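Side-chain contacts in glycosyl hydrolase family 88 (Pedobacter heparinus, PDB 3WIW), which acts as an unsaturated glucuronyl hydrolase with specificity for heparin, and probably removes unsaturated uronic acid residues from the ends of its fragments: residues 56-59 against 65-68; 71-76 against 374-379; 173-178 against 199-204; 208-213 against 253-258. All coordinates share one frame; numbering follows the deposited sequence.

Interaction 1: residues 56-59 against 65-68; sequences PRSV and VRLA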
loop_
_atom_site.group_PDB
_atom_site.type_symbol
_atom_site.label_atom_id
_atom_site.label_comp_id
_atom_site.label_asym_id
_atom_site.label_seq_id
_atom_site.Cartn_x
_atom_site.Cartn_y
_atom_site.Cartn_z
ATOM N N PRO A 56 8.225 1.777 13.892
ATOM C CA PRO A 56 7.654 3.132 13.881
ATOM C C PRO A 56 6.446 3.201 12.956
ATOM O O PRO A 56 6.515 2.727 11.818
ATOM C CB PRO A 56 8.815 3.976 13.352
ATOM C CG PRO A 56 9.601 3.050 12.506
ATOM C CD PRO A 56 9.529 1.713 13.202
ATOM N N ARG A 57 5.348 3.778 13.452
ATOM C CA ARG A 57 4.121 3.890 12.675
ATOM C C ARG A 57 3.752 5.324 12.286
ATOM O O ARG A 57 3.523 5.607 11.122
ATOM C CB ARG A 57 2.949 3.247 13.421
ATOM C CG ARG A 57 1.607 3.442 12.724
ATOM C CD ARG A 57 0.482 2.637 13.388
ATOM N NE ARG A 57 -0.824 3.143 12.998
ATOM C CZ ARG A 57 -1.968 2.470 13.015
ATOM N NH1 ARG A 57 -1.981 1.163 13.320
ATOM N NH2 ARG A 57 -3.099 3.096 12.675
ATOM N N SER A 58 3.650 6.217 13.263
ATOM C CA SER A 58 3.219 7.580 12.996
ATOM C C SER A 58 3.695 8.468 14.136
ATOM O O SER A 58 4.310 7.988 15.095
ATOM C CB SER A 58 1.696 7.671 12.829
ATOM O OG SER A 58 1.022 7.216 13.993
ATOM N N VAL A 59 3.421 9.768 14.039
ATOM C CA VAL A 59 3.816 10.699 15.082
ATOM C C VAL A 59 2.554 11.243 15.750
ATOM O O VAL A 59 1.669 11.781 15.088
ATOM C CB VAL A 59 4.687 11.822 14.505
ATOM C CG1 VAL A 59 5.030 12.860 15.592
ATOM C CG2 VAL A 59 5.968 11.244 13.911
ATOM N N VAL A 65 6.375 9.043 19.194
ATOM C CA VAL A 65 6.169 8.115 18.090
ATOM C C VAL A 65 5.220 6.988 18.488
ATOM O O VAL A 65 5.403 6.342 19.532
ATOM C CB VAL A 65 7.499 7.524 17.614
ATOM C CG1 VAL A 65 7.257 6.539 16.486
ATOM C CG2 VAL A 65 8.434 8.627 17.161
ATOM N N ARG A 66 4.182 6.784 17.684
ATOM C CA ARG A 66 3.313 5.616 17.832
ATOM C C ARG A 66 4.014 4.427 17.214
ATOM O O ARG A 66 4.458 4.492 16.067
ATOM C CB ARG A 66 1.972 5.840 17.141
ATOM C CG ARG A 66 1.065 4.636 17.195
ATOM C CD ARG A 66 -0.317 4.948 16.655
ATOM N NE ARG A 66 -1.137 3.741 16.614
ATOM C CZ ARG A 66 -2.423 3.722 16.291
ATOM N NH1 ARG A 66 -3.084 2.577 16.277
ATOM N NH2 ARG A 66 -3.048 4.853 16.008
ATOM N N LEU A 67 4.108 3.342 17.977
ATOM C CA LEU A 67 4.799 2.129 17.544
ATOM C C LEU A 67 3.813 1.021 17.158
ATOM O O LEU A 67 2.691 0.957 17.685
ATOM C CB LEU A 67 5.751 1.621 18.649
ATOM C CG LEU A 67 6.795 2.630 19.134
ATOM C CD1 LEU A 67 7.546 2.099 20.331
ATOM C CD2 LEU A 67 7.745 2.969 17.990
ATOM N N ALA A 68 4.250 0.152 16.246
ATOM C CA ALA A 68 3.436 -0.927 15.703
ATOM C C ALA A 68 4.052 -2.269 16.113
ATOM O O ALA A 68 5.010 -2.737 15.496
ATOM C CB ALA A 68 3.383 -0.822 14.195
#
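The antiparallel hairpin of strands 55-59 and 65-68 carries a classic beta bulge, where Arg57 and Ser58 stand opposite the single residue Arg66. Arg66 O takes two backbone donors. Arg57 N binds it at 2.9 Å, and Ser58 N adds a weak bond at 3.4 Å. In return Arg66 N donates to Ser58 O at 2.9 Å. Before the bulge Pro56 pairs with Leu67, and after it Val59 pairs with Val65, both as non-hydrogen-bonded pairs.

The side chains of Arg57 and Arg66 run alongside each other in the same direction. Each has CG anti to its own backbone N (chi1 175° and 177°) and stays extended to NE. This brings the guanidinium groups flat against each other, with centres 3.6 Å apart and planes only 9° from parallel. The closest pair is Arg57 CZ to Arg66 NH1 at 3.4 Å. The stack is slightly offset. Nearby carboxylates probably offset the like charges: Glu369 OE2 forms a salt bridge with Arg57 NE, and Asp72 OD2 forms one with Arg57 NH1. Ser58 OG also binds Glu369 and touches Arg66 CB at 3.6 Å. Arg66 NH2 makes a long, weak ion pair with Glu369 OE2. An alanine here would probably uncover one face of the Arg57 guanidinium and leave Glu369 without this weak ion pair.

On the other side of the sheet Val65 CG1 packs 4.3 Å from Pro56 CB. The hairpin lies against the start of helix 375-392, where Arg57 bonds to Asn375 through the backbone, and Ala68 leads on towards the loop before helix 77-89.

Interaction 2: residues 71-76 against 374-379; sequences RDWTTG and LNYADY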
loop_
_atom_site.group_PDB
_atom_site.type_symbol
_atom_site.label_atom_id
_atom_site.label_comp_id
_atom_site.label_asym_id
_atom_site.label_seq_id
_atom_site.Cartn_x
_atom_site.Cartn_y
_atom_site.Cartn_z
ATOM N N ARG A 71 1.151 -7.414 16.083
ATOM C CA ARG A 71 -0.287 -7.501 15.827
ATOM C C ARG A 71 -0.837 -6.342 14.992
ATOM O O ARG A 71 -1.949 -6.414 14.467
ATOM C CB ARG A 71 -1.046 -7.542 17.152
ATOM C CG ARG A 71 -0.997 -6.226 17.901
ATOM C CD ARG A 71 -1.937 -6.212 19.085
ATOM N NE ARG A 71 -1.775 -4.986 19.854
ATOM C CZ ARG A 71 -0.834 -4.803 20.775
ATOM N NH1 ARG A 71 -0.759 -3.652 21.427
ATOM N NH2 ARG A 71 0.033 -5.770 21.042
ATOM N N ASP A 72 -0.068 -5.268 14.885
ATOM C CA ASP A 72 -0.532 -4.035 14.223
ATOM C C ASP A 72 -0.475 -4.194 12.707
ATOM O O ASP A 72 0.545 -4.624 12.159
ATOM C CB ASP A 72 0.363 -2.886 14.700
ATOM C CG ASP A 72 -0.030 -1.529 14.160
ATOM O OD1 ASP A 72 0.111 -1.297 12.953
ATOM O OD2 ASP A 72 -0.377 -0.649 14.975
ATOM N N TRP A 73 -1.537 -3.799 12.006
ATOM C CA TRP A 73 -1.597 -4.030 10.564
ATOM C C TRP A 73 -0.498 -3.330 9.762
ATOM O O TRP A 73 -0.222 -3.718 8.613
ATOM C CB TRP A 73 -2.960 -3.639 10.004
ATOM C CG TRP A 73 -3.174 -2.153 9.767
ATOM C CD1 TRP A 73 -3.644 -1.239 10.663
ATOM C CD2 TRP A 73 -2.973 -1.445 8.533
ATOM N NE1 TRP A 73 -3.761 0.007 10.054
ATOM C CE2 TRP A 73 -3.353 -0.099 8.747
ATOM C CE3 TRP A 73 -2.518 -1.826 7.263
ATOM C CZ2 TRP A 73 -3.280 0.877 7.740
ATOM C CZ3 TRP A 73 -2.445 -0.865 6.263
ATOM C CH2 TRP A 73 -2.821 0.480 6.508
ATOM N N THR A 74 0.117 -2.296 10.342
ATOM C CA THR A 74 1.143 -1.551 9.645
ATOM C C THR A 74 2.540 -2.049 9.980
ATOM O O THR A 74 3.502 -1.482 9.496
ATOM C CB THR A 74 1.117 -0.030 9.991
ATOM O OG1 THR A 74 1.661 0.169 11.307
ATOM C CG2 THR A 74 -0.300 0.557 9.901
ATOM N N THR A 75 2.667 -3.115 10.780
ATOM C CA THR A 75 3.963 -3.438 11.353
ATOM C C THR A 75 5.011 -3.874 10.303
ATOM O O THR A 75 6.220 -3.727 10.516
ATOM C CB THR A 75 3.798 -4.486 12.468
ATOM O OG1 THR A 75 4.975 -4.500 13.276
ATOM C CG2 THR A 75 3.541 -5.880 11.899
ATOM N N GLY A 76 4.559 -4.431 9.185
ATOM C CA GLY A 76 5.465 -4.884 8.145
ATOM C C GLY A 76 6.044 -3.793 7.274
ATOM O O GLY A 76 7.017 -4.058 6.552
ATOM N N LEU A 374 3.315 8.525 8.078
ATOM C CA LEU A 374 2.840 7.168 8.277
ATOM C C LEU A 374 3.793 6.222 7.590
ATOM O O LEU A 374 4.262 6.476 6.472
ATOM C CB LEU A 374 1.422 7.023 7.737
ATOM C CG LEU A 374 0.323 7.255 8.810
ATOM C CD1 LEU A 374 -1.015 7.588 8.173
ATOM C CD2 LEU A 374 0.229 5.961 9.662
ATOM N N ASN A 375 4.092 5.111 8.257
ATOM C CA ASN A 375 5.061 4.172 7.725
ATOM C C ASN A 375 4.728 3.656 6.316
ATOM O O ASN A 375 5.630 3.518 5.477
ATOM C CB ASN A 375 5.342 3.046 8.724
ATOM C CG ASN A 375 4.094 2.261 9.161
ATOM O OD1 ASN A 375 3.005 2.354 8.560
ATOM N ND2 ASN A 375 4.256 1.465 10.222
ATOM N N TYR A 376 3.451 3.471 5.998
ATOM C CA TYR A 376 3.119 2.993 4.657
ATOM C C TYR A 376 3.246 4.059 3.583
ATOM O O TYR A 376 3.501 3.724 2.425
ATOM C CB TYR A 376 1.763 2.305 4.584
ATOM C CG TYR A 376 0.594 3.048 5.213
ATOM C CD1 TYR A 376 -0.167 3.965 4.476
ATOM C CD2 TYR A 376 0.217 2.791 6.535
ATOM C CE1 TYR A 376 -1.253 4.613 5.041
ATOM C CE2 TYR A 376 -0.886 3.425 7.121
ATOM C CZ TYR A 376 -1.616 4.337 6.359
ATOM O OH TYR A 376 -2.723 4.971 6.881
ATOM N N ALA A 377 3.109 5.341 3.939
ATOM C CA ALA A 377 3.412 6.395 2.955
ATOM C C ALA A 377 4.868 6.272 2.529
ATOM O O ALA A 377 5.186 6.336 1.338
ATOM C CB ALA A 377 3.142 7.756 3.514
ATOM N N ASP A 378 5.760 6.041 3.489
ATOM C CA ASP A 378 7.179 5.930 3.163
ATOM C C ASP A 378 7.456 4.691 2.298
ATOM O O ASP A 378 8.259 4.773 1.350
ATOM C CB ASP A 378 8.043 5.851 4.424
ATOM C CG ASP A 378 8.029 7.120 5.259
ATOM O OD1 ASP A 378 7.447 8.144 4.848
ATOM O OD2 ASP A 378 8.663 7.112 6.336
ATOM N N TYR A 379 6.803 3.565 2.606
ATOM C CA TYR A 379 7.006 2.335 1.883
ATOM C C TYR A 379 6.624 2.517 0.418
ATOM O O TYR A 379 7.428 2.225 -0.490
ATOM C CB TYR A 379 6.150 1.266 2.543
ATOM C CG TYR A 379 6.182 -0.055 1.819
ATOM C CD1 TYR A 379 7.192 -1.009 2.067
ATOM C CD2 TYR A 379 5.182 -0.388 0.881
ATOM C CE1 TYR A 379 7.191 -2.242 1.415
ATOM C CE2 TYR A 379 5.186 -1.621 0.218
ATOM C CZ TYR A 379 6.191 -2.539 0.498
ATOM O OH TYR A 379 6.222 -3.763 -0.108
#
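Asn375 ND2 donates to Thr74 OG1 at 3.1 Å. The bond is nearly straight, 168° at the hydrogen, and OG1 lies close to the amide plane. The two side chains cross at about a right angle. Asn375 OD1 passes 3.4 Å from Thr74 CB. It is buried here and has no polar partner in the model.

Beside this bond Trp73 meets Tyr376. Tyr376 CE2 touches both CZ2 and CH2 of Trp73, each at 3.6 Å. The planes are 36° apart, so the pair is oblique. Trp73 CH2 lies over one face of the tyrosine ring. Thr74 CG2 reaches the edge of that ring, with CE2 4.0 Å away, and also sits over the centre of one face of the indole. The methyl thus touches both rings.

The contact ties the loop leading into helix 77-89 to the first turn of helix 375-392 in the alpha6/alpha6 barrel. It borders the predicted active site: Trp73 packs on Asp116, the predicted nucleophile, and the nearest atoms of a bound buffer molecule and the Trp73 side chain are about 3 Å apart.

Farther out, Asp72 sets the position of Thr74. Asp72 OD1 accepts from Thr74 N at 2.8 Å, an Asx turn, and from Thr74 OG1 at 2.7 Å. With chi1 at 75°, OG1 sits between its backbone N and carbonyl carbon, within range of both Asp72 and Asn375. A valine in its place would probably leave Asn375 without this acceptor and Asp72 without its hydroxyl donor. Asn375 ND2 also bonds to Pro56 O, and Phe119 meets Trp73 edge-to-face.

Interaction 3: residues 173-178 against 199-204; sequences IDNLMN and KTHAVT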
loop_
_atom_site.group_PDB
_atom_site.type_symbol
_atom_site.label_atom_id
_atom_site.label_comp_id
_atom_site.label_asym_id
_atom_site.label_seq_id
_atom_site.Cartn_x
_atom_site.Cartn_y
_atom_site.Cartn_z
ATOM N N ILE A 173 -11.917 -2.360 0.486
ATOM C CA ILE A 173 -11.178 -2.138 -0.745
ATOM C C ILE A 173 -9.671 -2.427 -0.534
ATOM O O ILE A 173 -8.983 -2.918 -1.457
ATOM C CB ILE A 173 -11.449 -0.705 -1.292
ATOM C CG1 ILE A 173 -10.973 -0.573 -2.734
ATOM C CG2 ILE A 173 -10.774 0.380 -0.421
ATOM C CD1 ILE A 173 -11.845 -1.321 -3.763
ATOM N N ASP A 174 -9.163 -2.123 0.669
ATOM C CA ASP A 174 -7.742 -2.329 0.995
ATOM C C ASP A 174 -7.328 -3.802 0.793
ATOM O O ASP A 174 -6.148 -4.097 0.576
ATOM C CB ASP A 174 -7.414 -1.948 2.447
ATOM C CG ASP A 174 -8.202 -0.744 2.992
ATOM O OD1 ASP A 174 -9.428 -0.609 2.766
ATOM O OD2 ASP A 174 -7.581 0.020 3.757
ATOM N N ASN A 175 -8.290 -4.721 0.894
ATOM C CA ASN A 175 -8.036 -6.163 0.778
ATOM C C ASN A 175 -7.449 -6.492 -0.610
ATOM O O ASN A 175 -6.750 -7.504 -0.744
ATOM C CB ASN A 175 -9.343 -6.924 1.068
ATOM C CG ASN A 175 -9.168 -8.380 1.550
ATOM O OD1 ASN A 175 -9.950 -8.824 2.415
ATOM N ND2 ASN A 175 -8.202 -9.125 0.998
ATOM N N LEU A 176 -7.702 -5.661 -1.630
ATOM C CA LEU A 176 -7.042 -5.885 -2.930
ATOM C C LEU A 176 -5.522 -5.972 -2.784
ATOM O O LEU A 176 -4.858 -6.728 -3.504
ATOM C CB LEU A 176 -7.404 -4.809 -3.960
ATOM C CG LEU A 176 -8.855 -4.848 -4.446
ATOM C CD1 LEU A 176 -9.171 -3.503 -5.097
ATOM C CD2 LEU A 176 -9.088 -6.005 -5.424
ATOM N N MET A 177 -4.951 -5.160 -1.896
ATOM C CA MET A 177 -3.492 -5.099 -1.774
ATOM C C MET A 177 -2.947 -6.411 -1.252
ATOM O O MET A 177 -1.846 -6.818 -1.626
ATOM C CB MET A 177 -3.096 -3.952 -0.847
ATOM C CG MET A 177 -3.563 -2.586 -1.350
ATOM S SD MET A 177 -2.763 -2.072 -2.880
ATOM C CE MET A 177 -1.081 -1.858 -2.269
ATOM N N ASN A 178 -3.714 -7.053 -0.368
ATOM C CA ASN A 178 -3.324 -8.317 0.240
ATOM C C ASN A 178 -3.367 -9.500 -0.727
ATOM O O ASN A 178 -2.865 -10.560 -0.418
ATOM C CB ASN A 178 -4.172 -8.532 1.487
ATOM C CG ASN A 178 -3.775 -7.599 2.596
ATOM O OD1 ASN A 178 -2.614 -7.576 2.998
ATOM N ND2 ASN A 178 -4.723 -6.801 3.093
ATOM N N LYS A 199 -7.502 -14.258 -7.500
ATOM C CA LYS A 199 -8.066 -13.731 -8.732
ATOM C C LYS A 199 -9.584 -13.592 -8.597
ATOM O O LYS A 199 -10.165 -12.578 -8.985
ATOM C CB LYS A 199 -7.715 -14.626 -9.921
ATOM C CG LYS A 199 -8.225 -14.017 -11.218
ATOM C CD LYS A 199 -7.800 -14.789 -12.459
ATOM C CE LYS A 199 -8.197 -13.971 -13.687
ATOM N NZ LYS A 199 -7.851 -14.682 -14.939
ATOM N N THR A 200 -10.226 -14.584 -7.995
ATOM C CA THR A 200 -11.676 -14.508 -7.747
ATOM C C THR A 200 -12.043 -13.301 -6.872
ATOM O O THR A 200 -12.997 -12.579 -7.167
ATOM C CB THR A 200 -12.200 -15.799 -7.117
ATOM O OG1 THR A 200 -11.975 -16.873 -8.032
ATOM C CG2 THR A 200 -13.706 -15.693 -6.832
ATOM N N HIS A 201 -11.274 -13.064 -5.815
ATOM C CA HIS A 201 -11.506 -11.892 -4.972
ATOM C C HIS A 201 -11.474 -10.604 -5.808
ATOM O O HIS A 201 -12.338 -9.727 -5.662
ATOM C CB HIS A 201 -10.468 -11.837 -3.846
ATOM C CG HIS A 201 -10.678 -10.707 -2.896
ATOM N ND1 HIS A 201 -11.067 -10.912 -1.582
ATOM C CD2 HIS A 201 -10.594 -9.363 -3.059
ATOM C CE1 HIS A 201 -11.203 -9.748 -0.985
ATOM N NE2 HIS A 201 -10.911 -8.787 -1.853
ATOM N N ALA A 202 -10.478 -10.479 -6.682
ATOM C CA ALA A 202 -10.355 -9.298 -7.530
ATOM C C ALA A 202 -11.565 -9.161 -8.461
ATOM O O ALA A 202 -12.042 -8.034 -8.692
ATOM C CB ALA A 202 -9.050 -9.341 -8.330
ATOM N N VAL A 203 -12.040 -10.262 -9.022
ATOM C CA VAL A 203 -13.216 -10.217 -9.895
ATOM C C VAL A 203 -14.481 -9.818 -9.124
ATOM O O VAL A 203 -15.224 -8.917 -9.545
ATOM C CB VAL A 203 -13.409 -11.557 -10.649
ATOM C CG1 VAL A 203 -14.714 -11.541 -11.424
ATOM C CG2 VAL A 203 -12.231 -11.797 -11.602
ATOM N N THR A 204 -14.710 -10.445 -7.971
ATOM C CA THR A 204 -15.870 -10.123 -7.145
ATOM C C THR A 204 -15.844 -8.627 -6.742
ATOM O O THR A 204 -16.856 -7.926 -6.810
ATOM C CB THR A 204 -15.831 -10.997 -5.890
ATOM O OG1 THR A 204 -15.832 -12.378 -6.287
ATOM C CG2 THR A 204 -17.014 -10.713 -4.959
#
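His201 and Asn175 make the closest approach between the two segments, and it is a van der Waals contact. His201 CE1 lies 3.5 Å from Asn175 CG, and His201 NE2 lies 3.8 Å from Asn175 CB. The side chains cross at about a right angle, with amide and imidazole planes 37° apart. His201 CG is anti to the backbone N (chi1 -177°), which carries the ring away from its own helix and across to Asn175.

The apolar part is made by one branch of Leu176. Its CD2 reaches Ala202 CA at 4.1 Å and Ala202 CB at 4.4 Å. The same methyl comes to the edge of the imidazole, 4.4 Å from His201 CD2. The small Ala202 side chain probably lets the branch come close to the helix backbone.

These residues join the start of helix 175-188 to the middle of helix 192-208, two consecutive helices of the alpha6/alpha6 barrel. The start of helix 175-188 also lines the predicted active site. Leading into this helix, Leu176 N binds Ile173 O at 3.0 Å, and Met177 N binds Asp174 O at 2.9 Å. Within helix 192-208, Val203 N binds Lys199 O.

Several side chains here bond outside the two segments. His201 ND1 accepts a hydrogen bond from the backbone N of Ile159, which would limit the turn of the ring. Asp174, the predicted proton donor, bonds through OD1 to His218 NE2 and weakly through OD2 to Trp250 NE1. Asn178 ND2 binds OD1 of Asp116, the predicted nucleophile.

Interaction 4: residues 208-213 against 253-258; sequences NHFRKD and YGYTMS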
loop_
_atom_site.group_PDB
_atom_site.type_symbol
_atom_site.label_atom_id
_atom_site.label_comp_id
_atom_site.label_asym_id
_atom_site.label_seq_id
_atom_site.Cartn_x
_atom_site.Cartn_y
_atom_site.Cartn_z
ATOM N N ASN A 208 -18.528 -5.461 -7.267
ATOM C CA ASN A 208 -19.333 -4.954 -6.163
ATOM C C ASN A 208 -18.805 -3.702 -5.477
ATOM O O ASN A 208 -19.584 -2.936 -4.913
ATOM C CB ASN A 208 -19.567 -6.066 -5.137
ATOM C CG ASN A 208 -20.292 -7.240 -5.734
ATOM O OD1 ASN A 208 -21.310 -7.062 -6.421
ATOM N ND2 ASN A 208 -19.779 -8.442 -5.494
ATOM N N HIS A 209 -17.493 -3.490 -5.496
ATOM C CA HIS A 209 -16.936 -2.339 -4.789
ATOM C C HIS A 209 -16.975 -1.031 -5.589
ATOM O O HIS A 209 -16.626 0.010 -5.056
ATOM C CB HIS A 209 -15.485 -2.597 -4.353
ATOM C CG HIS A 209 -15.340 -2.959 -2.911
ATOM N ND1 HIS A 209 -15.368 -4.264 -2.464
ATOM C CD2 HIS A 209 -15.102 -2.184 -1.825
ATOM C CE1 HIS A 209 -15.192 -4.267 -1.153
ATOM N NE2 HIS A 209 -15.027 -3.024 -0.741
ATOM N N PHE A 210 -17.380 -1.080 -6.852
ATOM C CA PHE A 210 -17.285 0.085 -7.736
ATOM C C PHE A 210 -18.615 0.634 -8.155
ATOM O O PHE A 210 -19.519 -0.118 -8.508
ATOM C CB PHE A 210 -16.395 -0.209 -8.955
ATOM C CG PHE A 210 -14.967 -0.408 -8.568
ATOM C CD1 PHE A 210 -14.515 -1.657 -8.086
ATOM C CD2 PHE A 210 -14.089 0.669 -8.581
ATOM C CE1 PHE A 210 -13.201 -1.817 -7.659
ATOM C CE2 PHE A 210 -12.788 0.507 -8.156
ATOM C CZ PHE A 210 -12.336 -0.717 -7.692
ATOM N N ARG A 211 -18.719 1.957 -8.074
ATOM C CA ARG A 211 -19.885 2.693 -8.551
ATOM C C ARG A 211 -19.776 2.889 -10.059
ATOM O O ARG A 211 -18.737 2.602 -10.653
ATOM C CB ARG A 211 -19.965 4.052 -7.851
ATOM C CG ARG A 211 -19.972 3.922 -6.342
ATOM C CD ARG A 211 -20.289 5.255 -5.651
ATOM N NE ARG A 211 -20.097 5.175 -4.195
ATOM C CZ ARG A 211 -18.937 5.392 -3.569
ATOM N NH1 ARG A 211 -18.869 5.278 -2.259
ATOM N NH2 ARG A 211 -17.861 5.746 -4.249
ATOM N N LYS A 212 -20.834 3.390 -10.700
ATOM C CA LYS A 212 -20.811 3.547 -12.153
ATOM C C LYS A 212 -19.719 4.502 -12.642
ATOM O O LYS A 212 -19.213 4.354 -13.758
ATOM C CB LYS A 212 -22.187 3.965 -12.689
ATOM C CG LYS A 212 -23.254 2.890 -12.528
ATOM C CD LYS A 212 -24.448 3.094 -13.455
ATOM C CE LYS A 212 -25.217 4.364 -13.153
ATOM N NZ LYS A 212 -25.577 4.467 -11.708
ATOM N N ASP A 213 -19.334 5.466 -11.811
ATOM C CA ASP A 213 -18.272 6.392 -12.210
ATOM C C ASP A 213 -16.851 5.879 -11.937
ATOM O O ASP A 213 -15.875 6.621 -12.134
ATOM C CB ASP A 213 -18.477 7.774 -11.577
ATOM C CG ASP A 213 -18.329 7.777 -10.056
ATOM O OD1 ASP A 213 -18.129 6.699 -9.449
ATOM O OD2 ASP A 213 -18.410 8.888 -9.462
ATOM N N TYR A 253 -4.124 0.555 -7.510
ATOM C CA TYR A 253 -2.976 -0.311 -7.329
ATOM C C TYR A 253 -3.394 -1.785 -7.433
ATOM O O TYR A 253 -2.708 -2.581 -8.076
ATOM C CB TYR A 253 -2.356 -0.013 -5.982
ATOM C CG TYR A 253 -0.977 -0.562 -5.724
ATOM C CD1 TYR A 253 -0.758 -1.939 -5.601
ATOM C CD2 TYR A 253 0.111 0.295 -5.552
ATOM C CE1 TYR A 253 0.500 -2.448 -5.294
ATOM C CE2 TYR A 253 1.376 -0.202 -5.257
ATOM C CZ TYR A 253 1.558 -1.576 -5.115
ATOM O OH TYR A 253 2.797 -2.072 -4.780
ATOM N N GLY A 254 -4.501 -2.141 -6.775
ATOM C CA GLY A 254 -4.983 -3.516 -6.727
ATOM C C GLY A 254 -5.161 -4.082 -8.135
ATOM O O GLY A 254 -4.808 -5.246 -8.378
ATOM N N TYR A 255 -5.702 -3.285 -9.061
ATOM C CA TYR A 255 -5.966 -3.785 -10.423
ATOM C C TYR A 255 -4.727 -3.735 -11.303
ATOM O O TYR A 255 -4.557 -4.610 -12.146
ATOM C CB TYR A 255 -7.226 -3.137 -11.061
ATOM C CG TYR A 255 -8.411 -3.701 -10.334
ATOM C CD1 TYR A 255 -8.828 -5.001 -10.604
ATOM C CD2 TYR A 255 -9.012 -3.019 -9.279
ATOM C CE1 TYR A 255 -9.855 -5.590 -9.897
ATOM C CE2 TYR A 255 -10.035 -3.602 -8.555
ATOM C CZ TYR A 255 -10.440 -4.896 -8.860
ATOM O OH TYR A 255 -11.439 -5.462 -8.115
ATOM N N THR A 256 -3.853 -2.751 -11.080
ATOM C CA THR A 256 -2.575 -2.704 -11.775
ATOM C C THR A 256 -1.740 -3.943 -11.413
ATOM O O THR A 256 -1.221 -4.645 -12.291
ATOM C CB THR A 256 -1.845 -1.395 -11.442
ATOM O OG1 THR A 256 -2.660 -0.291 -11.868
ATOM C CG2 THR A 256 -0.516 -1.357 -12.146
ATOM N N MET A 257 -1.654 -4.228 -10.115
ATOM C CA MET A 257 -0.918 -5.386 -9.615
ATOM C C MET A 257 -1.609 -6.695 -10.030
ATOM O O MET A 257 -0.933 -7.666 -10.406
ATOM C CB MET A 257 -0.734 -5.254 -8.098
ATOM C CG MET A 257 -0.196 -6.485 -7.385
ATOM S SD MET A 257 -1.462 -7.730 -6.970
ATOM C CE MET A 257 -2.464 -6.776 -5.825
ATOM N N SER A 258 -2.944 -6.758 -9.986
ATOM C CA SER A 258 -3.631 -7.991 -10.404
ATOM C C SER A 258 -3.388 -8.256 -11.877
ATOM O O SER A 258 -3.243 -9.411 -12.265
ATOM C CB SER A 258 -5.128 -7.903 -10.144
ATOM O OG SER A 258 -5.411 -8.007 -8.752
#
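Phe210 and Tyr255 meet ring against ring, and they are the pair that joins the two segments. Tyr255 CE2 lies 3.7 Å from Phe210 CE1 and 3.8 Å from Phe210 CZ. The ring centroids are 5.8 Å apart and the planes stand at 72°. The approach is oblique. The side chains run antiparallel past one another, and Tyr255 OH is 4.1 Å from Phe210 CE1. Tyr255 CG, anti to the carbonyl carbon at chi1 -71°, directs the ring from helix 245-262 toward the loop.

The two side chains bridge well-separated backbones, with the CA atoms of Phe210 and Tyr255 12.3 Å apart. They set the loop that follows helix 192-208 against helix 245-262 of the alpha6/alpha6 barrel. Phe210 also touches Ile274 of helix 265-279, and Tyr255 packs on Thr205 and Met206.

Polar bonds fix the tyrosine and its helix. Tyr255 OH bonds to Ala202 O, which holds the far end of the ring. Next to it in sequence, Gly254 O takes both Ser258 N and Ser258 OG from one turn on, each at 2.9 Å and from opposite faces of the carbonyl plane. Ser258 OG pairs further with Tyr183 OH.

Interactions 1 and 2 form one group and interactions 3 and 4 another. Centres within each group are 9 Å apart. Interaction 1 is local to a hairpin. Interaction 2 joins the loop just after it to helix 375-392, near the other end of the chain, so interactions 3 and 4 both fall between its segments in sequence. Interaction 3 uses helix 192-208; interaction 4 sets the following loop against helix 245-262. Interactions 1 and 3 have centres about 27 Å apart, on opposite sides of the chain's centre. Interaction 2 comes within about 6 Å of interactions 3 and 4 at the nearest atoms, without touching. Interactions 2 and 3 approach the predicted active site from different parts of the barrel.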